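Local atomic coordinates of arginine decarboxylase, A207R protein (Paramecium bursaria Chlorella virus 1, PDB entry 2NVA), a protein that catalyses the pyridoxal 5'-phosphate-dependent decarboxylation of arginine to agmatine, as a viral member of the class-II Orn/Lys/Arg decarboxylases. Residues A[210-215]-A[250-255]; A[266-271]-A[337-342]. All coordinates share one frame; numbering follows the deposited sequence.

The two contacts come from the two parts of a fold-type III decarboxylase, a barrel and a beta domain. Contact 1 joins neighbouring strands of the TIM barrel at the end where the cofactor–agmatine adduct PL2 is held. Contact 2 ties a loop to a long strand of the mixed sheet, away from the ligand. Their centres lie 41 Å apart, with nearest atoms about 19 Å apart, and along the chain contact 1 closes before contact 2 opens. A link runs through the dimer: the chain between 271 and 337 carries Tyr-287 and Asp-325, and those of the second subunit hydrogen-bond to the PL2 bound at contact 1.

Contact 1: residues A[210-215]-A[250-255]; sequences ILDIGG and VAEPGR. With PL2 ((4-{[(4-{[amino(imino)methyl]amino}butyl)amino]methyl}-5-hydroxy-6-methylpyridin-3-yl)methyl dihydrogen phosphate), chain I.
The carboxyl groups of Asp-212 and Glu-252 meet tip to tip with their planes 79° apart, OD2 of Asp-212 lying 2.5 Å from OE2 of Glu-252. One face of the Asp-212 group is covered by the methyl CG2 of Val-250, 3.7 Å from Asp-212 CG; from the other side Gly-214 N donates to Asp-212 OD1 at 2.9 Å, closing an Asx turn. The setting is the TIM barrel, where the parallel strands 210-212 and 248-251 run side by side and helix 229-241 lies in the chain between them. Asp-212 CG stands anti to its backbone N (chi1 177°), which carries the carboxyl group along towards Glu-252.

The two oxygens of Glu-252 have different partners. While OE2 faces Asp-212, OE1 sits 2.8 Å from N1 of PL2, somewhat out of the pyridine plane, consistent with the acidic partner of the ring nitrogen known in this family; Asp-212 then lies in the second shell and probably helps to position Glu-252. The backbone ladder begins regularly with Val-250 N to Leu-211 O and continues through Ile-213 N to Val-250 O. Beyond the strands it changes character: Glu-252 N reaches Gly-214 O at 2.8 Å from 62° above the carbonyl plane.

Past Pro-253 the chain turns to the cofactor phosphate. Gly-254 N binds OP1 of PL2 at 3.0 Å and Arg-255 N binds OP3, so successive amides grip two oxygens. NH2 of Arg-255 is also in a salt bridge with Glu-296 and a hydrogen bond with Ser-179; at the guanidinium edge, NE donates to the third oxygen, OP2 of PL2, at 2.9 Å.

Contact 2: residues A[266-271]-A[337-342]; sequences TQVIGK and PELHIG
Residues 267-271 and 338-342 meet around Val-268 with their end-to-end directions 122° apart, joined by a backbone hydrogen bond from Gly-342 N to Val-268 O (2.8 Å). Just beyond, Ile-269 and Gly-270 both face Phe-281 in a classic beta bulge. Val-268 points its side chain at the loop: CB lies 3.5 Å from His-340 O, and CG2 reaches CD1 of Leu-339. Ile-341 lies over the bulge, its CD1 3.9 Å from Gly-270 CA, with CG1 against Lys-271 CB.

Lys-271 reaches across to the loop fully extended, CG anti to the backbone N (chi1 -176°). Its NZ forms a salt bridge with Glu-338 OE2 at 2.8 Å, the oxygen offering its anti lone pair, and donates to Leu-339 O, also at 2.8 Å. At the other end Gln-267 NE2 donates to Gly-342 O at 3.2 Å, from above the carbonyl plane. The second subunit borders this strand: its Lys-120 and Ser-114 bond to the carbonyls of Ile-269 and Lys-271.

The contact thus fastens the loop within the beta domain at the dimer interface. Two acceptors, one charged and one a backbone carbonyl, should compensate the cost of burying most of the lysine and fix its terminal ammonium.

Contact 1: residues A[210-215]-A[250-255]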
loop_
_atom_site.group_PDB
_atom_site.type_symbol
_atom_site.label_atom_id
_atom_site.label_comp_id
_atom_site.label_asym_id
_atom_site.label_seq_id
_atom_site.Cartn_x
_atom_site.Cartn_y
_atom_site.Cartn_z
ATOM N N ILE A 210 -7.775 31.056 -16.337
ATOM C CA ILE A 210 -6.897 30.355 -15.391
ATOM C C ILE A 210 -5.903 29.446 -16.101
ATOM O O ILE A 210 -6.294 28.663 -16.969
ATOM C CB ILE A 210 -7.703 29.523 -14.347
ATOM C CG1 ILE A 210 -8.494 30.455 -13.406
ATOM C CG2 ILE A 210 -6.769 28.586 -13.542
ATOM C CD1 ILE A 210 -9.190 29.740 -12.246
ATOM N N LEU A 211 -4.623 29.574 -15.749
ATOM C CA LEU A 211 -3.635 28.578 -16.112
ATOM C C LEU A 211 -3.299 27.825 -14.836
ATOM O O LEU A 211 -3.012 28.440 -13.813
ATOM C CB LEU A 211 -2.373 29.222 -16.690
ATOM C CG LEU A 211 -1.153 28.298 -16.843
ATOM C CD1 LEU A 211 -1.404 27.243 -17.937
ATOM C CD2 LEU A 211 0.130 29.083 -17.133
ATOM N N ASP A 212 -3.353 26.500 -14.890
ATOM C CA ASP A 212 -3.048 25.681 -13.732
ATOM C C ASP A 212 -1.842 24.818 -14.114
ATOM O O ASP A 212 -1.963 23.933 -14.958
ATOM C CB ASP A 212 -4.271 24.821 -13.388
ATOM C CG ASP A 212 -4.047 23.868 -12.221
ATOM O OD1 ASP A 212 -2.898 23.672 -11.740
ATOM O OD2 ASP A 212 -5.068 23.272 -11.786
ATOM N N ILE A 213 -0.683 25.080 -13.505
ATOM C CA ILE A 213 0.537 24.380 -13.920
ATOM C C ILE A 213 0.765 23.059 -13.162
ATOM O O ILE A 213 1.832 22.449 -13.288
ATOM C CB ILE A 213 1.803 25.277 -13.812
ATOM C CG1 ILE A 213 2.015 25.710 -12.362
ATOM C CG2 ILE A 213 1.706 26.482 -14.781
ATOM C CD1 ILE A 213 3.446 26.234 -12.061
ATOM N N GLY A 214 -0.231 22.625 -12.388
ATOM C CA GLY A 214 -0.178 21.306 -11.730
ATOM C C GLY A 214 0.903 21.203 -10.661
ATOM O O GLY A 214 1.267 22.215 -10.063
ATOM N N GLY A 215 1.409 19.989 -10.434
ATOM C CA GLY A 215 2.415 19.747 -9.387
ATOM C C GLY A 215 3.762 19.263 -9.911
ATOM O O GLY A 215 4.156 19.582 -11.038
ATOM N N VAL A 250 -2.401 29.337 -11.214
ATOM C CA VAL A 250 -2.403 28.534 -9.994
ATOM C C VAL A 250 -1.523 27.299 -10.211
ATOM O O VAL A 250 -1.140 26.995 -11.343
ATOM C CB VAL A 250 -3.842 28.081 -9.576
ATOM C CG1 VAL A 250 -4.745 29.287 -9.283
ATOM C CG2 VAL A 250 -4.464 27.178 -10.629
ATOM N N ALA A 251 -1.201 26.611 -9.119
ATOM C CA ALA A 251 -0.440 25.369 -9.176
ATOM C C ALA A 251 -1.034 24.383 -8.173
ATOM O O ALA A 251 -1.814 24.780 -7.304
ATOM C CB ALA A 251 1.022 25.618 -8.860
ATOM N N GLU A 252 -0.647 23.114 -8.295
ATOM C CA GLU A 252 -1.148 22.079 -7.404
ATOM C C GLU A 252 0.026 21.353 -6.734
ATOM O O GLU A 252 0.156 20.133 -6.865
ATOM C CB GLU A 252 -2.015 21.088 -8.186
ATOM C CG GLU A 252 -3.188 21.715 -8.942
ATOM C CD GLU A 252 -3.784 20.788 -10.006
ATOM O OE1 GLU A 252 -3.193 19.711 -10.283
ATOM O OE2 GLU A 252 -4.843 21.138 -10.576
ATOM N N PRO A 253 0.882 22.103 -6.014
ATOM C CA PRO A 253 2.043 21.422 -5.441
ATOM C C PRO A 253 1.658 20.539 -4.259
ATOM O O PRO A 253 0.846 20.944 -3.429
ATOM C CB PRO A 253 2.932 22.579 -4.959
ATOM C CG PRO A 253 1.972 23.684 -4.660
ATOM C CD PRO A 253 0.855 23.542 -5.676
ATOM N N GLY A 254 2.255 19.350 -4.183
ATOM C CA GLY A 254 2.109 18.503 -3.005
ATOM C C GLY A 254 3.453 18.410 -2.312
ATOM O O GLY A 254 3.663 19.004 -1.245
ATOM N N ARG A 255 4.385 17.704 -2.950
ATOM C CA ARG A 255 5.682 17.414 -2.336
ATOM C C ARG A 255 6.547 18.654 -2.043
ATOM O O ARG A 255 7.408 18.598 -1.172
ATOM C CB ARG A 255 6.485 16.392 -3.164
ATOM C CG ARG A 255 6.997 16.940 -4.502
ATOM C CD ARG A 255 7.791 15.913 -5.288
ATOM N NE ARG A 255 6.952 14.804 -5.768
ATOM C CZ ARG A 255 7.058 13.543 -5.344
ATOM N NH1 ARG A 255 7.955 13.207 -4.410
ATOM N NH2 ARG A 255 6.249 12.604 -5.834
HETATM N N1 PL2 I . -2.178 17.713 -8.597
HETATM C C2 PL2 I . -2.670 16.568 -9.099
HETATM C C2A PL2 I . -3.978 16.581 -9.916
HETATM C C3 PL2 I . -1.970 15.377 -8.863
HETATM O O3 PL2 I . -2.480 14.235 -9.396
HETATM C C4 PL2 I . -0.770 15.358 -8.124
HETATM C C4A PL2 I . 0.031 14.055 -7.829
HETATM C C5 PL2 I . -0.318 16.600 -7.636
HETATM C C6 PL2 I . -1.044 17.750 -7.887
HETATM P P PL2 I . 3.416 16.631 -6.474
HETATM N N PL2 I . -0.171 13.015 -8.864
HETATM C CA PL2 I . -0.176 11.668 -8.277
HETATM C CG PL2 I . 1.156 9.947 -6.983
HETATM O OP2 PL2 I . 4.649 15.865 -7.158
HETATM O OP3 PL2 I . 3.302 16.046 -4.960
HETATM O OP1 PL2 I . 3.599 18.112 -6.500
HETATM O OP4 PL2 I . 2.141 16.112 -7.309
HETATM C C5M PL2 I . 0.986 16.696 -6.818
HETATM C CB PL2 I . 1.128 11.387 -7.500
HETATM C CD PL2 I . 2.477 9.650 -6.234
HETATM N NE PL2 I . 2.349 8.276 -5.698
HETATM C CZ PL2 I . 3.129 7.718 -4.760
HETATM N NH2 PL2 I . 2.873 6.448 -4.363
HETATM N NH1 PL2 I . 4.148 8.398 -4.226
#

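Contact 2: residues A[266-271]-A[337-342]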
loop_
_atom_site.group_PDB
_atom_site.type_symbol
_atom_site.label_atom_id
_atom_site.label_comp_id
_atom_site.label_asym_id
_atom_site.label_seq_id
_atom_site.Cartn_x
_atom_site.Cartn_y
_atom_site.Cartn_z
ATOM N N THR A 266 12.470 5.612 13.640
ATOM C CA THR A 266 12.149 4.195 13.727
ATOM C C THR A 266 13.266 3.457 14.467
ATOM O O THR A 266 14.432 3.877 14.440
ATOM C CB THR A 266 11.862 3.571 12.330
ATOM O OG1 THR A 266 11.522 2.189 12.461
ATOM C CG2 THR A 266 13.053 3.701 11.377
ATOM N N GLN A 267 12.894 2.353 15.113
ATOM C CA GLN A 267 13.819 1.637 15.988
ATOM C C GLN A 267 14.245 0.296 15.388
ATOM O O GLN A 267 13.441 -0.379 14.744
ATOM C CB GLN A 267 13.153 1.393 17.356
ATOM C CG GLN A 267 14.116 0.954 18.449
ATOM C CD GLN A 267 13.399 0.584 19.743
ATOM O OE1 GLN A 267 12.400 -0.122 19.725
ATOM N NE2 GLN A 267 13.918 1.059 20.871
ATOM N N VAL A 268 15.508 -0.072 15.616
ATOM C CA VAL A 268 16.005 -1.404 15.298
ATOM C C VAL A 268 15.390 -2.396 16.290
ATOM O O VAL A 268 15.619 -2.302 17.496
ATOM C CB VAL A 268 17.545 -1.493 15.400
ATOM C CG1 VAL A 268 18.024 -2.907 15.062
ATOM C CG2 VAL A 268 18.204 -0.449 14.489
ATOM N N ILE A 269 14.591 -3.313 15.764
ATOM C CA ILE A 269 13.909 -4.296 16.592
ATOM C C ILE A 269 14.436 -5.714 16.430
ATOM O O ILE A 269 14.148 -6.568 17.265
ATOM C CB ILE A 269 12.349 -4.231 16.430
ATOM C CG1 ILE A 269 11.892 -4.607 15.019
ATOM C CG2 ILE A 269 11.817 -2.852 16.836
ATOM C CD1 ILE A 269 11.697 -6.117 14.828
ATOM N N GLY A 270 15.195 -5.957 15.360
ATOM C CA GLY A 270 15.791 -7.267 15.105
ATOM C C GLY A 270 17.091 -7.110 14.331
ATOM O O GLY A 270 17.321 -6.088 13.677
ATOM N N LYS A 271 17.939 -8.124 14.398
ATOM C CA LYS A 271 19.277 -8.020 13.823
ATOM C C LYS A 271 19.785 -9.406 13.468
ATOM O O LYS A 271 19.491 -10.370 14.166
ATOM C CB LYS A 271 20.219 -7.356 14.842
ATOM C CG LYS A 271 21.649 -7.094 14.353
ATOM C CD LYS A 271 22.495 -6.426 15.464
ATOM C CE LYS A 271 23.964 -6.292 15.020
ATOM N NZ LYS A 271 24.789 -5.578 16.052
ATOM N N PRO A 337 27.479 2.847 10.524
ATOM C CA PRO A 337 28.044 2.325 11.750
ATOM C C PRO A 337 27.204 1.113 12.181
ATOM O O PRO A 337 26.004 1.065 11.880
ATOM C CB PRO A 337 27.858 3.482 12.742
ATOM C CG PRO A 337 27.829 4.713 11.888
ATOM C CD PRO A 337 27.089 4.271 10.653
ATOM N N GLU A 338 27.818 0.154 12.857
ATOM C CA GLU A 338 27.064 -0.978 13.369
ATOM C C GLU A 338 25.911 -0.508 14.265
ATOM O O GLU A 338 26.093 0.368 15.119
ATOM C CB GLU A 338 27.958 -1.955 14.144
ATOM C CG GLU A 338 27.200 -3.215 14.541
ATOM C CD GLU A 338 28.073 -4.274 15.179
ATOM O OE1 GLU A 338 29.318 -4.092 15.260
ATOM O OE2 GLU A 338 27.509 -5.307 15.596
ATOM N N LEU A 339 24.726 -1.083 14.059
ATOM C CA LEU A 339 23.564 -0.738 14.881
ATOM C C LEU A 339 23.248 -1.896 15.837
ATOM O O LEU A 339 23.710 -3.023 15.626
ATOM C CB LEU A 339 22.350 -0.463 13.990
ATOM C CG LEU A 339 22.488 0.570 12.872
ATOM C CD1 LEU A 339 21.251 0.558 11.977
ATOM C CD2 LEU A 339 22.696 1.941 13.457
ATOM N N HIS A 340 22.457 -1.611 16.868
ATOM C CA HIS A 340 22.074 -2.604 17.863
ATOM C C HIS A 340 20.579 -2.560 18.114
ATOM O O HIS A 340 19.954 -1.505 17.965
ATOM C CB HIS A 340 22.847 -2.360 19.157
ATOM C CG HIS A 340 24.325 -2.461 18.967
ATOM N ND1 HIS A 340 25.133 -1.359 18.821
ATOM C CD2 HIS A 340 25.120 -3.538 18.789
ATOM C CE1 HIS A 340 26.376 -1.753 18.618
ATOM N NE2 HIS A 340 26.395 -3.071 18.603
ATOM N N ILE A 341 20.000 -3.707 18.481
ATOM C CA ILE A 341 18.583 -3.730 18.823
ATOM C C ILE A 341 18.314 -2.665 19.892
ATOM O O ILE A 341 19.004 -2.625 20.906
ATOM C CB ILE A 341 18.111 -5.137 19.260
ATOM C CG1 ILE A 341 18.200 -6.097 18.062
ATOM C CG2 ILE A 341 16.703 -5.085 19.825
ATOM C CD1 ILE A 341 17.942 -7.575 18.401
ATOM N N GLY A 342 17.331 -1.798 19.637
ATOM C CA GLY A 342 17.050 -0.667 20.538
ATOM C C GLY A 342 17.533 0.697 20.055
ATOM O O GLY A 342 17.030 1.719 20.523
#